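Local coordinates for YfkN protein (PDB 3GVE) that belongs to the calcineurin-like phosphoesterase family and carries one manganese ion and one magnesium ion at neighbouring metal sites, at residues A[129-134]-A[141-146]; A[171-176]-A[190-195]; A[215-220]-A[228-233]; A[219-224]-A[257-262]; A[243-248]-A[273-278]. One frame throughout, in Å; residues are numbered along the deposited sequence. Where two conformers were deposited one is given.

Contact 1. Residues A[129-134]-A[141-146]; sequences IVNANV and NRYTPY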
# COMPACT_ATOMS: atom_id res chain seq x y z
N ILE A 129 -11.01 12.89 20.40
CA ILE A 129 -9.94 12.04 19.87
C ILE A 129 -8.98 11.82 21.04
O ILE A 129 -8.40 12.75 21.56
CB ILE A 129 -9.28 12.70 18.65
CG1 ILE A 129 -10.30 12.75 17.51
CG2 ILE A 129 -8.06 11.93 18.22
CD1 ILE A 129 -9.85 13.54 16.27
N VAL A 130 -8.88 10.58 21.47
CA VAL A 130 -8.20 10.28 22.72
C VAL A 130 -6.91 9.51 22.48
O VAL A 130 -6.79 8.75 21.53
CB VAL A 130 -9.13 9.48 23.70
CG1 VAL A 130 -10.29 10.39 24.17
CG2 VAL A 130 -9.67 8.21 23.04
N ASN A 131 -5.96 9.70 23.38
CA ASN A 131 -4.75 8.90 23.42
C ASN A 131 -4.13 9.01 24.81
O ASN A 131 -3.96 10.12 25.29
CB ASN A 131 -3.74 9.33 22.37
CG ASN A 131 -2.39 8.69 22.59
OD1 ASN A 131 -1.58 9.20 23.35
ND2 ASN A 131 -2.17 7.53 22.00
N ALA A 132 -3.83 7.88 25.42
CA ALA A 132 -3.38 7.86 26.80
C ALA A 132 -1.88 7.69 26.95
O ALA A 132 -1.36 8.02 28.00
CB ALA A 132 -4.11 6.75 27.57
N ASN A 133 -1.21 7.17 25.94
CA ASN A 133 0.20 6.78 26.12
C ASN A 133 1.28 7.72 25.57
O ASN A 133 2.42 7.63 25.97
CB ASN A 133 0.44 5.29 25.74
CG ASN A 133 0.30 4.99 24.23
OD1 ASN A 133 -0.51 5.57 23.53
ND2 ASN A 133 1.09 4.03 23.76
N VAL A 134 0.92 8.64 24.68
CA VAL A 134 1.88 9.64 24.24
C VAL A 134 1.95 10.77 25.27
O VAL A 134 0.95 11.33 25.63
CB VAL A 134 1.54 10.23 22.85
CG1 VAL A 134 2.63 11.22 22.39
CG2 VAL A 134 1.39 9.10 21.83
N ASN A 141 0.20 13.95 29.86
CA ASN A 141 -0.48 13.45 28.68
C ASN A 141 -0.42 14.51 27.58
O ASN A 141 -0.75 15.65 27.82
CB ASN A 141 -1.92 13.10 28.98
CG ASN A 141 -2.05 11.82 29.76
OD1 ASN A 141 -2.33 11.83 30.94
ND2 ASN A 141 -1.85 10.71 29.08
N ARG A 142 0.01 14.09 26.39
CA ARG A 142 0.13 14.99 25.27
C ARG A 142 -1.23 15.24 24.59
O ARG A 142 -1.39 16.21 23.89
CB ARG A 142 1.14 14.41 24.26
CG ARG A 142 1.39 15.28 23.03
CD ARG A 142 1.78 16.72 23.41
NE ARG A 142 2.12 17.53 22.24
CZ ARG A 142 1.22 18.01 21.40
NH1 ARG A 142 -0.06 17.77 21.58
NH2 ARG A 142 1.61 18.75 20.38
N TYR A 143 -2.17 14.33 24.81
CA TYR A 143 -3.52 14.38 24.23
C TYR A 143 -4.52 14.10 25.33
O TYR A 143 -4.18 13.58 26.37
CB TYR A 143 -3.66 13.33 23.09
CG TYR A 143 -2.62 13.55 22.03
CD1 TYR A 143 -2.77 14.56 21.10
CD2 TYR A 143 -1.44 12.82 22.02
CE1 TYR A 143 -1.78 14.81 20.17
CE2 TYR A 143 -0.47 13.05 21.11
CZ TYR A 143 -0.64 14.05 20.19
OH TYR A 143 0.36 14.32 19.30
N THR A 144 -5.78 14.41 25.07
CA THR A 144 -6.87 13.99 25.94
C THR A 144 -6.75 12.48 26.20
O THR A 144 -6.85 11.69 25.27
CB THR A 144 -8.22 14.24 25.22
OG1 THR A 144 -8.25 15.57 24.69
CG2 THR A 144 -9.38 14.03 26.15
N PRO A 145 -6.51 12.07 27.44
CA PRO A 145 -6.23 10.65 27.67
C PRO A 145 -7.43 9.73 27.56
O PRO A 145 -7.25 8.54 27.12
CB PRO A 145 -5.58 10.61 29.05
CG PRO A 145 -6.24 11.75 29.75
CD PRO A 145 -6.35 12.87 28.68
N TYR A 146 -8.60 10.23 27.88
CA TYR A 146 -9.82 9.45 27.82
C TYR A 146 -10.94 10.47 27.95
O TYR A 146 -10.67 11.60 28.30
CB TYR A 146 -9.87 8.42 28.96
CG TYR A 146 -10.02 9.04 30.34
CD1 TYR A 146 -11.26 9.39 30.82
CD2 TYR A 146 -8.92 9.27 31.14
CE1 TYR A 146 -11.42 9.97 32.08
CE2 TYR A 146 -9.07 9.85 32.41
CZ TYR A 146 -10.32 10.19 32.85
OH TYR A 146 -10.48 10.77 34.10
O HOH W 1 -8.09 15.36 22.01
O HOH W 2 -1.68 11.41 26.17

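Contact 2. Residues A[171-176]-A[190-195]; sequences VPPQIM and QDIVES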
# COMPACT_ATOMS: atom_id res chain seq x y z
N VAL A 171 -1.46 4.07 20.96
CA VAL A 171 -0.69 4.01 19.72
C VAL A 171 0.62 3.24 19.98
O VAL A 171 1.08 3.19 21.10
CB VAL A 171 -0.42 5.45 19.16
CG1 VAL A 171 0.64 6.16 20.01
CG2 VAL A 171 -0.01 5.42 17.69
N PRO A 172 1.21 2.63 18.96
CA PRO A 172 2.45 1.88 19.23
C PRO A 172 3.62 2.81 19.59
O PRO A 172 3.78 3.86 19.01
CB PRO A 172 2.72 1.14 17.91
CG PRO A 172 1.35 1.02 17.27
CD PRO A 172 0.71 2.36 17.60
N PRO A 173 4.44 2.39 20.54
CA PRO A 173 5.60 3.19 20.93
C PRO A 173 6.63 3.36 19.82
O PRO A 173 7.45 4.26 19.91
CB PRO A 173 6.20 2.43 22.13
CG PRO A 173 5.19 1.48 22.56
CD PRO A 173 4.27 1.21 21.41
N GLN A 174 6.53 2.53 18.79
CA GLN A 174 7.42 2.57 17.66
C GLN A 174 7.29 3.85 16.82
O GLN A 174 8.07 4.05 15.91
CB GLN A 174 7.18 1.33 16.78
CG GLN A 174 7.71 0.02 17.34
CD GLN A 174 6.86 -0.55 18.47
OE1 GLN A 174 5.75 -0.13 18.70
NE2 GLN A 174 7.40 -1.54 19.17
N ILE A 175 6.32 4.71 17.14
CA ILE A 175 6.25 6.00 16.44
C ILE A 175 7.54 6.81 16.68
O ILE A 175 7.90 7.63 15.89
CB ILE A 175 5.00 6.85 16.85
CG1 ILE A 175 5.02 7.23 18.33
CG2 ILE A 175 3.70 6.13 16.49
CD1 ILE A 175 3.91 8.26 18.70
N MSE A 176 8.24 6.52 17.77
CA MSE A 176 9.50 7.20 18.06
C MSE A 176 10.58 6.85 17.03
O MSE A 176 11.50 7.62 16.82
CB MSE A 176 9.98 6.84 19.46
CG MSE A 176 9.06 7.31 20.60
SE MSE A 176 8.52 9.19 20.54
CE MSE A 176 10.25 10.06 20.39
N GLN A 190 4.62 5.81 26.37
CA GLN A 190 4.51 4.81 27.39
C GLN A 190 4.00 3.50 26.79
O GLN A 190 3.19 3.49 25.86
CB GLN A 190 3.55 5.33 28.47
CG GLN A 190 3.32 4.41 29.65
CD GLN A 190 2.32 4.98 30.63
OE1 GLN A 190 1.46 5.77 30.26
NE2 GLN A 190 2.40 4.55 31.88
N ASP A 191 4.50 2.40 27.34
CA ASP A 191 4.03 1.07 26.99
C ASP A 191 2.50 1.03 27.02
O ASP A 191 1.88 1.57 27.91
CB ASP A 191 4.58 0.03 27.98
CG ASP A 191 3.92 -1.33 27.84
OD1 ASP A 191 4.19 -1.98 26.84
OD2 ASP A 191 3.14 -1.71 28.71
N ILE A 192 1.93 0.35 26.03
CA ILE A 192 0.48 0.26 25.91
C ILE A 192 -0.22 -0.29 27.17
O ILE A 192 -1.09 0.37 27.71
CB ILE A 192 0.08 -0.50 24.64
CG1 ILE A 192 0.44 0.35 23.42
CG2 ILE A 192 -1.43 -0.82 24.64
CD1 ILE A 192 0.36 -0.40 22.10
N VAL A 193 0.17 -1.49 27.64
CA VAL A 193 -0.44 -2.08 28.84
C VAL A 193 -0.26 -1.20 30.08
O VAL A 193 -1.19 -1.00 30.87
CB VAL A 193 0.09 -3.52 29.04
CG1 VAL A 193 -0.21 -4.08 30.42
CG2 VAL A 193 -0.38 -4.45 27.92
N GLU A 194 0.95 -0.66 30.25
CA GLU A 194 1.24 0.20 31.40
C GLU A 194 0.42 1.48 31.36
O GLU A 194 -0.15 1.85 32.35
CB GLU A 194 2.73 0.55 31.49
CG GLU A 194 3.62 -0.60 31.89
CD GLU A 194 5.09 -0.26 31.77
OE1 GLU A 194 5.43 0.93 31.74
OE2 GLU A 194 5.90 -1.20 31.71
N SER A 195 0.19 2.03 30.22
CA SER A 195 -0.71 3.21 30.06
C SER A 195 -2.10 2.83 30.46
O SER A 195 -2.84 3.62 31.13
CB SER A 195 -0.54 3.84 28.68
OG SER A 195 -1.67 4.60 28.35

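Contact 3. Residues A[215-220]-A[228-233]; sequences AHTGIE and AENAVF. With MG (magnesium ion), chain D.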
# COMPACT_ATOMS: atom_id res chain seq x y z
N ALA A 215 -7.62 0.74 20.47
CA ALA A 215 -6.26 0.25 20.54
C ALA A 215 -5.67 0.16 19.15
O ALA A 215 -5.90 -0.79 18.44
CB ALA A 215 -6.25 -1.11 21.23
N HIS A 216 -4.89 1.17 18.78
CA HIS A 216 -4.26 1.16 17.46
C HIS A 216 -3.01 0.30 17.54
O HIS A 216 -1.90 0.78 17.66
CB HIS A 216 -3.93 2.54 16.86
CG HIS A 216 -3.54 2.44 15.42
ND1 HIS A 216 -4.47 2.47 14.41
CD2 HIS A 216 -2.35 2.17 14.83
CE1 HIS A 216 -3.87 2.26 13.25
NE2 HIS A 216 -2.58 2.09 13.47
N THR A 217 -3.27 -0.99 17.46
CA THR A 217 -2.26 -2.01 17.71
C THR A 217 -2.93 -3.35 17.39
O THR A 217 -4.11 -3.49 17.55
CB THR A 217 -1.74 -1.93 19.17
OG1 THR A 217 -0.66 -2.85 19.37
CG2 THR A 217 -2.85 -2.21 20.20
N GLY A 218 -2.14 -4.30 16.92
CA GLY A 218 -2.66 -5.57 16.46
C GLY A 218 -2.55 -6.67 17.49
O GLY A 218 -2.33 -6.44 18.67
N ILE A 219 -2.69 -7.89 17.00
CA ILE A 219 -2.89 -9.09 17.79
C ILE A 219 -1.78 -10.08 17.51
O ILE A 219 -1.45 -10.33 16.37
CB ILE A 219 -4.25 -9.77 17.41
CG1 ILE A 219 -5.44 -8.85 17.73
CG2 ILE A 219 -4.38 -11.14 18.07
CD1 ILE A 219 -6.74 -9.20 17.00
N GLU A 220 -1.21 -10.62 18.58
CA GLU A 220 -0.37 -11.81 18.51
C GLU A 220 -1.04 -12.87 19.36
O GLU A 220 -1.90 -12.59 20.17
CB GLU A 220 1.06 -11.52 19.00
CG GLU A 220 1.82 -10.46 18.16
CD GLU A 220 2.07 -10.88 16.72
OE1 GLU A 220 1.92 -12.05 16.37
OE2 GLU A 220 2.44 -10.01 15.91
N ALA A 228 5.82 -3.73 23.25
CA ALA A 228 5.34 -4.47 22.07
C ALA A 228 4.52 -3.59 21.13
O ALA A 228 3.71 -2.78 21.55
CB ALA A 228 4.52 -5.65 22.50
N GLU A 229 4.76 -3.79 19.84
CA GLU A 229 4.06 -3.08 18.78
C GLU A 229 2.59 -3.49 18.68
O GLU A 229 1.72 -2.64 18.47
CB GLU A 229 4.77 -3.34 17.45
CG GLU A 229 4.17 -2.61 16.24
CD GLU A 229 4.97 -2.77 14.96
OE1 GLU A 229 6.14 -3.17 15.04
OE2 GLU A 229 4.43 -2.50 13.88
N ASN A 230 2.34 -4.79 18.80
CA ASN A 230 1.03 -5.40 18.61
C ASN A 230 0.57 -6.07 19.90
O ASN A 230 0.83 -7.23 20.13
CB ASN A 230 1.08 -6.37 17.42
CG ASN A 230 1.23 -5.64 16.10
OD1 ASN A 230 0.40 -4.82 15.75
ND2 ASN A 230 2.29 -5.93 15.37
N ALA A 231 -0.11 -5.29 20.73
CA ALA A 231 -0.29 -5.59 22.13
C ALA A 231 -1.69 -5.97 22.58
O ALA A 231 -1.94 -6.03 23.76
CB ALA A 231 0.21 -4.40 22.98
N VAL A 232 -2.61 -6.22 21.65
CA VAL A 232 -4.00 -6.51 22.03
C VAL A 232 -4.15 -7.72 22.97
O VAL A 232 -4.93 -7.69 23.90
CB VAL A 232 -4.91 -6.67 20.80
CG1 VAL A 232 -6.27 -7.25 21.23
CG2 VAL A 232 -5.10 -5.30 20.12
N PHE A 233 -3.40 -8.79 22.72
CA PHE A 233 -3.49 -9.96 23.59
C PHE A 233 -3.14 -9.58 25.03
O PHE A 233 -3.77 -10.01 25.96
CB PHE A 233 -2.56 -11.07 23.09
CG PHE A 233 -2.64 -12.33 23.91
CD1 PHE A 233 -3.55 -13.33 23.61
CD2 PHE A 233 -1.77 -12.51 24.97
CE1 PHE A 233 -3.59 -14.51 24.38
CE2 PHE A 233 -1.81 -13.69 25.74
CZ PHE A 233 -2.71 -14.68 25.43
MG MG D . -0.79 1.76 12.02
O HOH W 3 -1.01 -9.05 21.07
O HOH W 4 4.19 -7.94 16.26
O HOH W 5 -0.98 0.25 10.12

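Contact 4. Residues A[219-224]-A[257-262]; sequences IEKQAQ and AEYAGV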
# COMPACT_ATOMS: atom_id res chain seq x y z
N ILE A 219 -2.69 -7.89 17.00
CA ILE A 219 -2.89 -9.09 17.79
C ILE A 219 -1.78 -10.08 17.51
O ILE A 219 -1.45 -10.33 16.37
CB ILE A 219 -4.25 -9.77 17.41
CG1 ILE A 219 -5.44 -8.85 17.73
CG2 ILE A 219 -4.38 -11.14 18.07
CD1 ILE A 219 -6.74 -9.20 17.00
N GLU A 220 -1.21 -10.62 18.58
CA GLU A 220 -0.37 -11.81 18.51
C GLU A 220 -1.04 -12.87 19.36
O GLU A 220 -1.90 -12.59 20.17
CB GLU A 220 1.06 -11.52 19.00
CG GLU A 220 1.82 -10.46 18.16
CD GLU A 220 2.07 -10.88 16.72
OE1 GLU A 220 1.92 -12.05 16.37
OE2 GLU A 220 2.44 -10.01 15.91
N LYS A 221 -0.66 -14.12 19.13
CA LYS A 221 -1.33 -15.26 19.74
C LYS A 221 -0.90 -15.58 21.17
O LYS A 221 -1.59 -16.32 21.85
CB LYS A 221 -1.14 -16.51 18.89
CG LYS A 221 -1.89 -16.47 17.55
CD LYS A 221 -1.46 -17.67 16.73
CE LYS A 221 -2.24 -17.88 15.48
NZ LYS A 221 -1.78 -19.18 14.87
N GLN A 222 0.23 -15.03 21.60
CA GLN A 222 0.76 -15.30 22.93
C GLN A 222 1.30 -14.02 23.59
O GLN A 222 1.47 -13.00 22.92
CB GLN A 222 1.88 -16.35 22.84
CG GLN A 222 1.38 -17.75 22.46
CD GLN A 222 1.47 -18.01 20.97
OE1 GLN A 222 2.11 -17.29 20.24
NE2 GLN A 222 0.78 -19.06 20.51
N ALA A 223 1.56 -14.10 24.90
CA ALA A 223 2.00 -12.93 25.64
C ALA A 223 3.30 -12.35 25.12
O ALA A 223 4.17 -13.04 24.60
CB ALA A 223 2.15 -13.26 27.14
N GLN A 224 3.39 -11.04 25.25
CA GLN A 224 4.60 -10.31 24.98
C GLN A 224 4.88 -9.42 26.20
O GLN A 224 4.10 -9.34 27.11
CB GLN A 224 4.44 -9.46 23.72
CG GLN A 224 4.39 -10.24 22.42
CD GLN A 224 4.06 -9.33 21.26
OE1 GLN A 224 2.91 -9.02 21.01
NE2 GLN A 224 5.06 -8.86 20.58
N ALA A 257 -10.71 -17.51 11.61
CA ALA A 257 -10.49 -18.91 11.90
C ALA A 257 -9.06 -19.31 12.33
O ALA A 257 -8.90 -20.29 13.02
CB ALA A 257 -10.92 -19.73 10.70
N GLU A 258 -8.08 -18.56 11.92
CA GLU A 258 -6.73 -18.82 12.30
C GLU A 258 -6.55 -18.88 13.84
O GLU A 258 -5.69 -19.57 14.37
CB GLU A 258 -5.88 -17.73 11.68
CG GLU A 258 -4.52 -17.63 12.17
CD GLU A 258 -3.88 -16.41 11.61
OE1 GLU A 258 -4.53 -15.64 10.87
OE2 GLU A 258 -2.70 -16.26 11.89
N TYR A 259 -7.40 -18.17 14.57
CA TYR A 259 -7.25 -18.08 16.03
C TYR A 259 -7.97 -19.17 16.82
O TYR A 259 -7.86 -19.27 18.02
CB TYR A 259 -7.70 -16.69 16.52
CG TYR A 259 -6.83 -15.61 15.96
CD1 TYR A 259 -5.62 -15.28 16.54
CD2 TYR A 259 -7.23 -14.91 14.83
CE1 TYR A 259 -4.84 -14.27 16.01
CE2 TYR A 259 -6.44 -13.93 14.29
CZ TYR A 259 -5.27 -13.61 14.88
OH TYR A 259 -4.50 -12.62 14.34
N ALA A 260 -8.69 -20.01 16.11
CA ALA A 260 -9.42 -21.12 16.76
C ALA A 260 -8.40 -22.08 17.39
O ALA A 260 -7.52 -22.53 16.70
CB ALA A 260 -10.26 -21.85 15.72
N GLY A 261 -8.58 -22.41 18.66
CA GLY A 261 -7.66 -23.31 19.32
C GLY A 261 -6.50 -22.64 20.04
O GLY A 261 -5.75 -23.28 20.77
N VAL A 262 -6.36 -21.34 19.83
CA VAL A 262 -5.37 -20.54 20.56
C VAL A 262 -5.94 -20.19 21.93
O VAL A 262 -7.04 -19.68 22.05
CB VAL A 262 -4.99 -19.24 19.80
CG1 VAL A 262 -3.90 -18.45 20.58
CG2 VAL A 262 -4.50 -19.57 18.37
O HOH W 6 -2.06 -12.54 14.94

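Contact 5. Residues A[243-248]-A[273-278]; sequences DAIISG and NGIPVV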
# COMPACT_ATOMS: atom_id res chain seq x y z
N ASP A 243 -14.06 -3.25 28.57
CA ASP A 243 -15.22 -4.01 28.14
C ASP A 243 -15.28 -4.36 26.65
O ASP A 243 -16.00 -5.24 26.26
CB ASP A 243 -16.50 -3.28 28.54
CG ASP A 243 -16.55 -3.05 30.03
OD1 ASP A 243 -16.56 -4.03 30.79
OD2 ASP A 243 -16.54 -1.89 30.44
N ALA A 244 -14.51 -3.63 25.84
CA ALA A 244 -14.49 -3.84 24.39
C ALA A 244 -13.20 -3.27 23.85
O ALA A 244 -12.76 -2.24 24.30
CB ALA A 244 -15.67 -3.14 23.75
N ILE A 245 -12.63 -3.95 22.85
CA ILE A 245 -11.39 -3.52 22.21
C ILE A 245 -11.56 -3.44 20.70
O ILE A 245 -11.93 -4.40 20.06
CB ILE A 245 -10.22 -4.47 22.54
CG1 ILE A 245 -9.98 -4.52 24.05
CG2 ILE A 245 -8.95 -4.02 21.80
CD1 ILE A 245 -9.04 -5.69 24.49
N ILE A 246 -11.26 -2.27 20.15
CA ILE A 246 -11.11 -2.10 18.72
C ILE A 246 -9.61 -2.21 18.42
O ILE A 246 -8.81 -1.52 19.04
CB ILE A 246 -11.64 -0.74 18.24
CG1 ILE A 246 -13.02 -0.41 18.83
CG2 ILE A 246 -11.64 -0.68 16.71
CD1 ILE A 246 -14.05 -1.50 18.67
N SER A 247 -9.25 -3.08 17.48
CA SER A 247 -7.88 -3.32 17.12
C SER A 247 -7.71 -2.92 15.67
O SER A 247 -8.63 -2.85 14.91
CB SER A 247 -7.56 -4.81 17.33
OG SER A 247 -6.25 -5.16 16.94
N GLY A 248 -6.48 -2.65 15.32
CA GLY A 248 -6.08 -2.26 13.97
C GLY A 248 -4.59 -2.51 13.74
O GLY A 248 -4.05 -3.48 14.24
N ASN A 273 -9.78 -13.42 25.99
CA ASN A 273 -9.97 -13.42 27.44
C ASN A 273 -11.35 -12.90 27.83
O ASN A 273 -11.49 -12.20 28.80
CB ASN A 273 -8.87 -12.63 28.16
CG ASN A 273 -8.88 -12.87 29.66
OD1 ASN A 273 -9.26 -13.93 30.13
ND2 ASN A 273 -8.47 -11.87 30.40
N GLY A 274 -12.35 -13.26 27.03
CA GLY A 274 -13.72 -12.92 27.34
C GLY A 274 -14.15 -11.53 26.94
O GLY A 274 -15.27 -11.17 27.15
N ILE A 275 -13.25 -10.76 26.36
CA ILE A 275 -13.55 -9.39 25.94
C ILE A 275 -13.72 -9.36 24.43
O ILE A 275 -12.87 -9.88 23.73
CB ILE A 275 -12.38 -8.46 26.33
CG1 ILE A 275 -12.23 -8.44 27.86
CG2 ILE A 275 -12.59 -7.04 25.79
CD1 ILE A 275 -10.97 -7.75 28.35
N PRO A 276 -14.79 -8.75 23.92
CA PRO A 276 -14.95 -8.69 22.46
C PRO A 276 -13.89 -7.79 21.83
O PRO A 276 -13.57 -6.73 22.36
CB PRO A 276 -16.36 -8.10 22.28
CG PRO A 276 -16.63 -7.35 23.52
CD PRO A 276 -15.88 -8.04 24.63
N VAL A 277 -13.36 -8.26 20.71
CA VAL A 277 -12.33 -7.58 19.96
C VAL A 277 -12.69 -7.65 18.49
O VAL A 277 -13.10 -8.68 18.01
CB VAL A 277 -10.97 -8.29 20.13
CG1 VAL A 277 -9.88 -7.61 19.29
CG2 VAL A 277 -10.58 -8.35 21.61
N VAL A 278 -12.52 -6.54 17.79
CA VAL A 278 -12.69 -6.56 16.34
C VAL A 278 -11.53 -5.85 15.66
O VAL A 278 -10.99 -4.88 16.17
CB VAL A 278 -14.06 -5.93 15.90
CG1 VAL A 278 -15.22 -6.76 16.48
CG2 VAL A 278 -14.16 -4.46 16.32

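Contact 1. Residues A[129-134]-A[141-146]
V134 O is gripped from two directions: R142 N donates to it at 3.0 Å with an N-H...O angle of 167°, and an ordered water lies 2.7 Å from V134 O. The same water sits beside N131 O and accepts from N141 ND2 and, at a longer range, from Y143 N, so it links the two segments. A second water donates to I129 O and is hydrogen-bonded to T144 OG1. Another direct backbone bond, N131 N to T144 O at 2.9 Å, ties the other end. T144 O is also approached by V130 CA, while P145 CA points almost straight at N131 O over 3.3 Å (angle at H 170°). N131 shapes its own segment as well. With CG anti to the backbone N (chi1 169°), OD1 accepts from V134 N at 2.9 Å, in the carbonyl plane on a lone pair, which is an Asx motif; ND2 donates to N133 OD1 in a bent bond, tilted out of the amide plane.

Apolar contact is confined to a few atoms. V134 CG1 meets the Y143 ring at its edge, 3.8 Å from CE2, and V134 CB lies in the ring plane. Helix 115-123 covers Y143 through L115 and L118, and its D119 holds the R142 guanidinium in a salt bridge. On the other flank, V130 CG1 packs 3.8 Å from Y146 CA. The chemistry implies two neighbouring pieces of chain held mainly by two direct backbone bonds and two bridging waters, probably at some cost at P145 O, buried here with no polar partner in the model.

Contact 2. Residues A[171-176]-A[190-195]
A small, buried, apolar contact joins I192, in the first turn of helix 192-205, to V171, P172 and P173 in the loop that follows strand 160-170. Only 147 Å² is buried between the segments, and the evidence for packing is the position of one side chain. I192 has CG1 anti to its carbonyl carbon, beside the backbone N (chi1 -68°), which carries that branch over to the loop: CG1 lies 3.7 Å from V171 O. From there CD1 comes within 4.2 Å of P172 CA and 4.3 Å of P173 CD, so the tip of the isoleucine rests on the proline pair. V171 O is not left to these methyl and methylene groups alone, because N133 ND2 donates to it.

Each segment is also stiffened internally. P172 to I175 form a type I turn, closed by I175 N to P172 O at 3.3 Å. On the opposite segment D191 is the N-cap of the helix: its OD2 accepts from E194 N at 2.9 Å, on the anti side and 28° out of the carboxylate plane, while OD1 reaches G227 N. L235 of helix 232-238 adds a further apolar neighbour to I192. The P172 side chain is about 6 Å from the magnesium ion. A capped helix that starts beside the end of one strand and leads to the parallel neighbouring strand 210-215 is the pattern of a beta-alpha-beta crossover, with the metal site near the strand ends.

Contact 3. Residues A[215-220]-A[228-233]
The end-to-end directions of 215-220 and 229-233 differ by 79°, and the backbones come closest where G218 CA lies 4.3 Å from N230 CA, just ahead of helix 232-238. V232 N donates to G218 O at 3.0 Å and 164°, nearly along the C=O axis. T217 makes the next link: with OG1 anti to its backbone N (chi1 -174°), the hydroxyl donates to E229 O at 2.6 Å and accepts from A231 N at 2.8 Å. N230 works in the reverse sense, its OD1 taking G218 N at 2.8 Å on an in-plane lone pair. G218 has no side chain, which leaves room for that amide.

Beside these bonds V232 packs its CB 3.8 Å from I219 CG1, and its CG2 sits 3.3 Å from T217 O. One water accepts from E220 N and F233 N and donates to N230 O. Nearby, H216 NE2 binds the magnesium ion at 2.3 Å, with D64, N108 and H249 completing the protein ligands; E229 OE2 is hydrogen-bonded to H249 NE2. The T217 hydroxyl is thus used as both donor and acceptor, so its rotation is fixed and the helix start is held to the segment that carries a metal ligand.

Contact 4. Residues A[219-224]-A[257-262]
Packing is close where K221, I219, V262 and Y259 meet, and loose between the ammonium group of K221 and E258. On the close side V262 points its CB toward the loop, and its CG1, anti to the backbone N (chi1 -178°), lies 3.4 Å from K221 O and 3.8 Å from K221 CB. The lysine chain is extended beyond CG and crosses V262 at about a right angle, so that V262 CG2 touches CD at 3.9 Å. Further in, K221 CG stands 4.0 Å from Y259 CE1, and the same ring carbon receives I219 CG2 at 3.8 Å; both approach the ring obliquely. The ring is backed within its own part of the fold by F265 and, edge-to-face, by F254. A type II turn from Y259 to V262, with G261 at positive phi, brings the valine round beside the tyrosine.

Polar links across this side are indirect: a water donates to I219 O at 2.7 Å and shares a hydrogen bond of 2.5 Å with Y259 OH. On the loose side K221 NZ and E258 OE2 are 4.3 Å apart, opposite charges beyond a salt bridge, and E258 was modelled in two conformers, which makes even this proximity doubtful. K221 NZ is held instead by a hydrogen bond to R340 O of the second subunit, and neighbouring E220 forms a salt bridge with K341 of that subunit. The chemistry therefore divides along the lysine: its aliphatic chain serves the packing between two loops, while its ammonium group is engaged in the subunit interface.

Contact 5. Residues A[243-248]-A[273-278]
I246 and V278 lie side by side and point the same way, I246 CD1 3.8 Å from V278 CG2, on one face of a parallel strand pair, 244-247 with 275-278, in the larger mixed sheet of this calcineurin-like fold. The two axes are 4.9 Å apart at closest and differ in direction by 18°. I246 and V278 look toward the second sheet: A16 of strand 9-17 and I290 of strand 286-297 pack on them, so this face belongs to the core between the sheets. I245 and V277 use the reverse face, facing helix 232-238, where V232 and A236 cover them. Here I245 CB stands 4.0 Å from V277 CG2, while the I245 chain crosses I275 obliquely. Its CG1, anti to the carbonyl carbon (chi1 -60°), lies 4.0 Å from I275 CG2, and CD1, with chi2 near 167°, is equally close to that methyl.

The register that sets these pairs follows from three backbone bonds: I245 N to P276 O at 3.0 Å, V278 N back to I245 O at 3.2 Å, and S247 N to V278 O at 2.8 Å. I245 thus both gives and receives, straddling V277 as parallel pairing requires, and V277 CA adds a C-H contact to I245 O. Before the first of these bonds P276 has no N-H to offer. Its ring fills that place instead, with P276 CD lying 3.2 Å from D243 O.

Overall arrangement
Contacts 2, 3 and 5 are buried, contact 1 is partly so, and contact 4 lies at the surface. Their chemistry follows: regular backbone pairing with apolar faces in contact 5, hydroxyl and amide bonds near the metal in contact 3, bare apolar packing in contact 2, backbone bonds with bridging waters in contact 1 and a lysine chain in contact 4. They also share elements. Contacts 3 and 4 start from the same loop, and both reach the second subunit. Strand 244-247 of contact 5 meets contact 3 through A215 N to I246 O, while contact 2 touches contact 1 through N133. Centres of contacts 1 and 4 are about 28 Å apart.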